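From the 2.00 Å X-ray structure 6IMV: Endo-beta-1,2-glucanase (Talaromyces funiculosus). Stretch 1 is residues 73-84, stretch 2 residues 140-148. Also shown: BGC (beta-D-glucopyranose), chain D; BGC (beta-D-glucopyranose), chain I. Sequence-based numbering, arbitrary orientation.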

ATOM      1  N   VAL A  73      -2.757  22.189  -4.930  1.00 19.93           N
ATOM      2  CA  VAL A  73      -3.949  21.604  -5.545  1.00 19.91           C
ATOM      3  C   VAL A  73      -4.068  20.169  -5.032  1.00 18.88           C
ATOM      4  O   VAL A  73      -3.300  19.310  -5.468  1.00 19.32           O
ATOM      5  CB  VAL A  73      -3.820  21.595  -7.088  1.00 20.84           C
ATOM      6  CG1 VAL A  73      -4.960  20.856  -7.761  1.00 22.05           C
ATOM      7  CG2 VAL A  73      -3.688  22.987  -7.672  1.00 21.71           C
ATOM      8  N   LYS A  74      -5.039  19.903  -4.153  1.00 17.62           N
ATOM      9  CA  LYS A  74      -5.283  18.535  -3.688  1.00 18.26           C
ATOM     10  C   LYS A  74      -5.896  17.678  -4.809  1.00 16.57           C
ATOM     11  O   LYS A  74      -6.509  18.189  -5.726  1.00 15.91           O
ATOM     12  CB  LYS A  74      -6.178  18.541  -2.445  1.00 19.47           C
ATOM     13  CG  LYS A  74      -7.642  18.914  -2.662  1.00 20.61           C
ATOM     14  CD  LYS A  74      -8.443  18.781  -1.386  1.00 21.72           C
ATOM     15  CE  LYS A  74      -9.649  19.691  -1.329  1.00 24.05           C
ATOM     16  NZ  LYS A  74      -9.236  21.107  -1.169  1.00 25.01           N
ATOM     17  N   HIS A  75      -5.715  16.359  -4.704  1.00 15.72           N
ATOM     18  CA  HIS A  75      -6.567  15.391  -5.376  1.00 15.56           C
ATOM     19  C   HIS A  75      -7.812  15.195  -4.520  1.00 15.41           C
ATOM     20  O   HIS A  75      -7.688  14.706  -3.396  1.00 14.91           O
ATOM     21  CB  HIS A  75      -5.841  14.048  -5.590  1.00 15.78           C
ATOM     22  CG  HIS A  75      -4.769  14.081  -6.628  1.00 15.72           C
ATOM     23  ND1 HIS A  75      -3.960  12.982  -6.884  1.00 15.39           N
ATOM     24  CD2 HIS A  75      -4.365  15.064  -7.468  1.00 15.69           C
ATOM     25  CE1 HIS A  75      -3.101  13.288  -7.832  1.00 15.53           C
ATOM     26  NE2 HIS A  75      -3.339  14.558  -8.220  1.00 15.34           N
ATOM     27  N   PRO A  76      -9.027  15.543  -5.012  1.00 15.02           N
ATOM     28  CA  PRO A  76     -10.242  15.466  -4.193  1.00 14.99           C
ATOM     29  C   PRO A  76     -10.874  14.066  -4.143  1.00 14.43           C
ATOM     30  O   PRO A  76     -11.966  13.896  -3.632  1.00 14.51           O
ATOM     31  CB  PRO A  76     -11.183  16.433  -4.935  1.00 15.20           C
ATOM     32  CG  PRO A  76     -10.816  16.222  -6.406  1.00 15.46           C
ATOM     33  CD  PRO A  76      -9.314  16.001  -6.388  1.00 15.26           C
ATOM     34  N   PHE A  77     -10.186  13.084  -4.720  1.00 14.31           N
ATOM     35  CA  PHE A  77     -10.667  11.708  -4.818  1.00 13.91           C
ATOM     36  C   PHE A  77      -9.715  10.795  -4.038  1.00 13.02           C
ATOM     37  O   PHE A  77      -8.584  11.182  -3.736  1.00 12.71           O
ATOM     38  CB  PHE A  77     -10.749  11.270  -6.280  1.00 14.23           C
ATOM     39  CG  PHE A  77      -9.443  11.395  -7.017  1.00 15.19           C
ATOM     40  CD1 PHE A  77      -8.493  10.388  -6.948  1.00 16.06           C
ATOM     41  CD2 PHE A  77      -9.142  12.536  -7.738  1.00 15.81           C
ATOM     42  CE1 PHE A  77      -7.282  10.507  -7.607  1.00 16.17           C
ATOM     43  CE2 PHE A  77      -7.932  12.652  -8.404  1.00 16.73           C
ATOM     44  CZ  PHE A  77      -7.002  11.641  -8.330  1.00 16.58           C
ATOM     45  N   SER A  78     -10.194   9.593  -3.710  1.00 12.43           N
ATOM     46  CA  SER A  78      -9.388   8.565  -3.069  1.00 12.01           C
ATOM     47  C   SER A  78     -10.077   7.215  -3.288  1.00 11.63           C
ATOM     48  O   SER A  78     -10.972   7.099  -4.127  1.00 11.55           O
ATOM     49  CB  SER A  78      -9.136   8.877  -1.595  1.00 11.76           C
ATOM     50  OG  SER A  78      -8.095   8.063  -1.055  1.00 11.38           O
ATOM     51  N   ALA A  79      -9.613   6.194  -2.568  1.00 11.31           N
ATOM     52  CA  ALA A  79     -10.100   4.838  -2.728  1.00 10.85           C
ATOM     53  C   ALA A  79      -9.751   4.035  -1.478  1.00 10.68           C
ATOM     54  O   ALA A  79      -8.970   4.505  -0.643  1.00 10.78           O
ATOM     55  CB  ALA A  79      -9.505   4.222  -3.973  1.00 10.96           C
ATOM     56  N   ALA A  80     -10.313   2.825  -1.379  1.00 10.46           N
ATOM     57  CA  ALA A  80     -10.170   1.962  -0.204  1.00 10.70           C
ATOM     58  C   ALA A  80      -8.702   1.558   0.003  1.00 10.95           C
ATOM     59  O   ALA A  80      -8.293   1.258   1.118  1.00 11.14           O
ATOM     60  CB  ALA A  80     -11.082   0.767  -0.334  1.00 10.66           C
ATOM     61  N   SER A  81      -7.913   1.592  -1.074  1.00 11.16           N
ATOM     62  CA  SER A  81      -6.478   1.301  -1.055  1.00 11.16           C
ATOM     63  C   SER A  81      -5.709   2.348  -0.226  1.00 11.57           C
ATOM     64  O   SER A  81      -4.833   1.990   0.575  1.00 11.73           O
ATOM     65  CB  SER A  81      -5.955   1.212  -2.469  1.00 10.88           C
ATOM     66  OG  SER A  81      -6.509   2.250  -3.270  1.00 10.48           O
ATOM     67  N   LYS A  82      -6.042   3.632  -0.390  1.00 11.63           N
ATOM     68  CA  LYS A  82      -5.397   4.703   0.403  1.00 12.02           C
ATOM     69  C   LYS A  82      -5.951   4.684   1.836  1.00 11.73           C
ATOM     70  O   LYS A  82      -5.225   4.879   2.799  1.00 12.10           O
ATOM     71  CB  LYS A  82      -5.595   6.082  -0.240  1.00 12.77           C
ATOM     72  CG  LYS A  82      -5.072   6.199  -1.668  1.00 13.69           C
ATOM     73  CD  LYS A  82      -6.102   5.881  -2.732  1.00 13.97           C
ATOM     74  CE  LYS A  82      -5.481   5.600  -4.084  1.00 14.85           C
ATOM     75  NZ  LYS A  82      -4.577   4.422  -4.033  1.00 15.55           N
ATOM     76  N   GLU A  83      -7.250   4.421   1.968  1.00 11.03           N
ATOM     77  CA  GLU A  83      -7.877   4.198   3.270  1.00 10.94           C
ATOM     78  C   GLU A  83      -7.109   3.137   4.069  1.00 10.62           C
ATOM     79  O   GLU A  83      -6.908   3.299   5.252  1.00 10.89           O
ATOM     80  CB  GLU A  83      -9.332   3.773   3.094  1.00 10.79           C
ATOM     81  CG  GLU A  83     -10.224   4.871   2.554  1.00 10.74           C
ATOM     82  CD  GLU A  83     -10.495   6.008   3.519  1.00 10.85           C
ATOM     83  OE1 GLU A  83     -11.158   5.761   4.551  1.00 10.94           O
ATOM     84  OE2 GLU A  83     -10.045   7.141   3.232  1.00 11.27           O
ATOM     85  N   SER A  84      -6.678   2.065   3.398  1.00 10.63           N
ATOM     86  CA  SER A  84      -5.972   0.954   4.040  1.00 10.82           C
ATOM     87  C   SER A  84      -4.648   1.440   4.647  1.00 10.78           C
ATOM     88  O   SER A  84      -4.297   1.011   5.747  1.00 11.16           O
ATOM     89  CB  SER A  84      -5.789  -0.220   3.087  1.00 10.63           C
ATOM     90  OG  SER A  84      -4.664  -0.034   2.254  1.00 10.65           O
ATOM     91  N   PHE A 140     -18.940  -1.803   0.667  1.00 12.65           N
ATOM     92  CA  PHE A 140     -17.650  -1.605   0.039  1.00 12.59           C
ATOM     93  C   PHE A 140     -17.577  -0.180  -0.508  1.00 12.41           C
ATOM     94  O   PHE A 140     -18.604   0.503  -0.609  1.00 12.11           O
ATOM     95  CB  PHE A 140     -17.457  -2.623  -1.089  1.00 12.60           C
ATOM     96  CG  PHE A 140     -17.461  -4.057  -0.628  1.00 13.13           C
ATOM     97  CD1 PHE A 140     -16.333  -4.614  -0.047  1.00 13.01           C
ATOM     98  CD2 PHE A 140     -18.590  -4.851  -0.766  1.00 13.24           C
ATOM     99  CE1 PHE A 140     -16.326  -5.936   0.367  1.00 13.35           C
ATOM    100  CE2 PHE A 140     -18.582  -6.171  -0.347  1.00 13.24           C
ATOM    101  CZ  PHE A 140     -17.450  -6.713   0.218  1.00 13.49           C
ATOM    102  N   LEU A 141     -16.365   0.253  -0.863  1.00 12.09           N
ATOM    103  CA  LEU A 141     -16.143   1.602  -1.370  1.00 12.28           C
ATOM    104  C   LEU A 141     -15.633   1.545  -2.807  1.00 12.27           C
ATOM    105  O   LEU A 141     -14.673   0.834  -3.111  1.00 12.48           O
ATOM    106  CB  LEU A 141     -15.120   2.330  -0.494  1.00 12.65           C
ATOM    107  CG  LEU A 141     -15.493   2.521   0.974  1.00 13.00           C
ATOM    108  CD1 LEU A 141     -14.355   3.207   1.713  1.00 13.09           C
ATOM    109  CD2 LEU A 141     -16.786   3.309   1.124  1.00 13.08           C
ATOM    110  N   PRO A 142     -16.210   2.359  -3.716  1.00 12.25           N
ATOM    111  CA  PRO A 142     -15.634   2.594  -5.034  1.00 12.58           C
ATOM    112  C   PRO A 142     -14.510   3.627  -4.875  1.00 12.53           C
ATOM    113  O   PRO A 142     -14.233   4.030  -3.765  1.00 12.51           O
ATOM    114  CB  PRO A 142     -16.820   3.191  -5.794  1.00 12.62           C
ATOM    115  CG  PRO A 142     -17.500   4.033  -4.747  1.00 12.43           C
ATOM    116  CD  PRO A 142     -17.381   3.216  -3.476  1.00 12.65           C
ATOM    117  N   TRP A 143     -13.899   4.057  -5.974  1.00 12.72           N
ATOM    118  CA  TRP A 143     -13.179   5.337  -5.970  1.00 13.23           C
ATOM    119  C   TRP A 143     -14.205   6.443  -5.698  1.00 13.40           C
ATOM    120  O   TRP A 143     -15.294   6.427  -6.271  1.00 14.62           O
ATOM    121  CB  TRP A 143     -12.436   5.566  -7.288  1.00 12.76           C
ATOM    122  CG  TRP A 143     -11.210   4.725  -7.442  1.00 12.66           C
ATOM    123  CD1 TRP A 143     -11.160   3.383  -7.674  1.00 12.86           C
ATOM    124  CD2 TRP A 143      -9.844   5.174  -7.389  1.00 12.83           C
ATOM    125  NE1 TRP A 143      -9.859   2.967  -7.771  1.00 12.64           N
ATOM    126  CE2 TRP A 143      -9.030   4.041  -7.594  1.00 12.63           C
ATOM    127  CE3 TRP A 143      -9.230   6.417  -7.194  1.00 12.69           C
ATOM    128  CZ2 TRP A 143      -7.638   4.113  -7.590  1.00 12.66           C
ATOM    129  CZ3 TRP A 143      -7.853   6.489  -7.194  1.00 12.86           C
ATOM    130  CH2 TRP A 143      -7.070   5.349  -7.391  1.00 12.91           C
ATOM    131  N   PHE A 144     -13.866   7.361  -4.796  1.00 13.39           N
ATOM    132  CA  PHE A 144     -14.821   8.323  -4.254  1.00 13.18           C
ATOM    133  C   PHE A 144     -14.211   9.727  -4.224  1.00 13.16           C
ATOM    134  O   PHE A 144     -12.995   9.892  -4.185  1.00 12.93           O
ATOM    135  CB  PHE A 144     -15.268   7.921  -2.844  1.00 13.12           C
ATOM    136  CG  PHE A 144     -14.149   7.644  -1.871  1.00 12.95           C
ATOM    137  CD1 PHE A 144     -13.474   8.682  -1.240  1.00 13.05           C
ATOM    138  CD2 PHE A 144     -13.781   6.343  -1.572  1.00 12.94           C
ATOM    139  CE1 PHE A 144     -12.443   8.418  -0.350  1.00 12.82           C
ATOM    140  CE2 PHE A 144     -12.764   6.080  -0.666  1.00 13.14           C
ATOM    141  CZ  PHE A 144     -12.094   7.118  -0.056  1.00 12.89           C
ATOM    142  N   THR A 145     -15.103  10.720  -4.208  1.00 13.49           N
ATOM    143  CA  THR A 145     -14.784  12.115  -4.008  1.00 13.54           C
ATOM    144  C   THR A 145     -14.982  12.423  -2.523  1.00 13.23           C
ATOM    145  O   THR A 145     -16.059  12.186  -1.998  1.00 13.63           O
ATOM    146  CB  THR A 145     -15.667  13.002  -4.897  1.00 13.70           C
ATOM    147  OG1 THR A 145     -15.441  12.642  -6.261  1.00 14.44           O
ATOM    148  CG2 THR A 145     -15.412  14.478  -4.695  1.00 13.48           C
ATOM    149  N   SER A 146     -13.937  12.917  -1.863  1.00 13.04           N
ATOM    150  CA  SER A 146     -13.941  13.100  -0.406  1.00 14.02           C
ATOM    151  C   SER A 146     -13.861  14.588  -0.008  1.00 14.03           C
ATOM    152  O   SER A 146     -13.762  14.899   1.182  1.00 14.01           O
ATOM    153  CB  SER A 146     -12.828  12.290   0.228  1.00 13.53           C
ATOM    154  OG  SER A 146     -11.625  12.441  -0.506  1.00 13.58           O
ATOM    155  N   SER A 147     -13.956  15.495  -0.991  1.00 14.91           N
ATOM    156  CA  SER A 147     -13.765  16.945  -0.771  1.00 15.75           C
ATOM    157  C   SER A 147     -15.006  17.598  -0.135  1.00 16.81           C
ATOM    158  O   SER A 147     -14.885  18.664   0.431  1.00 17.41           O
ATOM    159  CB  SER A 147     -13.360  17.650  -2.046  1.00 15.52           C
ATOM    160  OG  SER A 147     -14.102  17.164  -3.158  1.00 15.48           O
ATOM    161  N   SER A 148     -16.190  16.974  -0.228  1.00 17.20           N
ATOM    162  CA  SER A 148     -17.363  17.455   0.525  1.00 17.67           C
ATOM    163  C   SER A 148     -17.649  16.502   1.686  1.00 17.38           C
ATOM    164  O   SER A 148     -17.044  15.444   1.785  1.00 17.99           O
ATOM    165  CB  SER A 148     -18.565  17.640  -0.365  1.00 18.36           C
ATOM    166  OG  SER A 148     -18.240  18.468  -1.466  1.00 18.24           O
TER
HETATM  167  C2  BGC D   2      -5.525  -0.713  -8.857  1.00 17.05           C
HETATM  168  C3  BGC D   2      -6.757  -0.293  -8.063  1.00 17.00           C
HETATM  169  C4  BGC D   2      -7.955  -0.148  -8.994  1.00 16.65           C
HETATM  170  C5  BGC D   2      -8.148  -1.468  -9.741  1.00 17.02           C
HETATM  171  C6  BGC D   2      -9.287  -1.489 -10.736  1.00 16.85           C
HETATM  172  C1  BGC D   2      -5.831  -1.969  -9.654  1.00 16.78           C
HETATM  173  O2  BGC D   2      -4.459  -1.036  -7.974  1.00 17.55           O
HETATM  174  O3  BGC D   2      -6.542   0.943  -7.389  1.00 16.79           O
HETATM  175  O4  BGC D   2      -9.111   0.150  -8.227  1.00 16.26           O
HETATM  176  O5  BGC D   2      -6.972  -1.787 -10.472  1.00 17.18           O
HETATM  177  O6  BGC D   2      -9.072  -0.484 -11.700  1.00 17.90           O
HETATM  178  C2  BGC I 606      -4.469   7.278 -10.205  1.00 31.72           C
HETATM  179  C3  BGC I 606      -3.715   8.499  -9.651  1.00 30.71           C
HETATM  180  C4  BGC I 606      -3.212   8.266  -8.212  1.00 29.67           C
HETATM  181  C5  BGC I 606      -2.508   6.904  -8.117  1.00 29.64           C
HETATM  182  C6  BGC I 606      -2.042   6.562  -6.700  1.00 29.06           C
HETATM  183  C1  BGC I 606      -3.662   6.006  -9.988  1.00 31.07           C
HETATM  184  O1  BGC I 606      -4.323   4.824 -10.448  1.00 34.31           O
HETATM  185  O2  BGC I 606      -4.652   7.449 -11.600  1.00 32.41           O
HETATM  186  O3  BGC I 606      -4.543   9.663  -9.689  1.00 30.34           O
HETATM  187  O4  BGC I 606      -2.328   9.322  -7.782  1.00 24.55           O
HETATM  188  O5  BGC I 606      -3.378   5.871  -8.596  1.00 31.58           O
HETATM  189  O6  BGC I 606      -3.182   6.416  -5.858  1.00 29.47           O
HETATM  190  O   HOH W   1     -12.068   1.868  -3.589  1.00 10.91           O

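What ties the two backbones together? Three hydrogen bonds do, all between main-chain atoms of an antiparallel pairing. Ser78 and Phe144 bond to each other twice, Ser78 N to Phe144 O at 2.9 Å and Phe144 N to Ser78 O at 3.0 Å; two residues along, Ser146 N donates to Pro76 O at 2.8 Å. Pro76 has no amide hydrogen to give, yet its carbonyl still accepts. Between these links lies the non-hydrogen-bonded pair Phe77 and Thr145, whose CA atoms approach to 4.2 Å, and Phe77 CA sits just 3.0 Å from Phe144 O in a CA-H...O contact.

How does the contact continue once the strands end? Ala79 holds the N-cap position of a helix, and its O accepts from Glu83 N at 3.1 Å. Beyond it, water 1 bridges the two stretches, accepting from Ala80 N at 3.0 Å and donating to Leu141 O at 2.8 Å, so a first-turn amide is satisfied where no direct partner stands. Nearby, Ala80 CB meets Leu141 CB at 4.3 Å.

Which side chains fill the space around this backbone ladder? Trp143 and Phe144 have the most surface covered by the other stretch, 89 and 86 Å². Ala79 CB lies over the Trp143 five-membered ring, 3.7 Å from its centroid, a fit suited to a compact methyl. The Phe144 ring turns back over the other strand, with Ser78 C and Ala79 N over one face and Glu83 OE2 at its edge, 3.9 Å from Phe144 CZ.

Where does this packing meet sugar? Trp143 serves both: its indole packs against stretch 1, while NE1 donates to O4 of the chain D glucose at 3.0 Å, nearly straight at 176°. Phe77 CD1 touches Trp143 CZ3 at 4.0 Å, and Phe77 CZ lies 3.4 Å from O3 of the chain I glucose, a placement fitting for a glucanase.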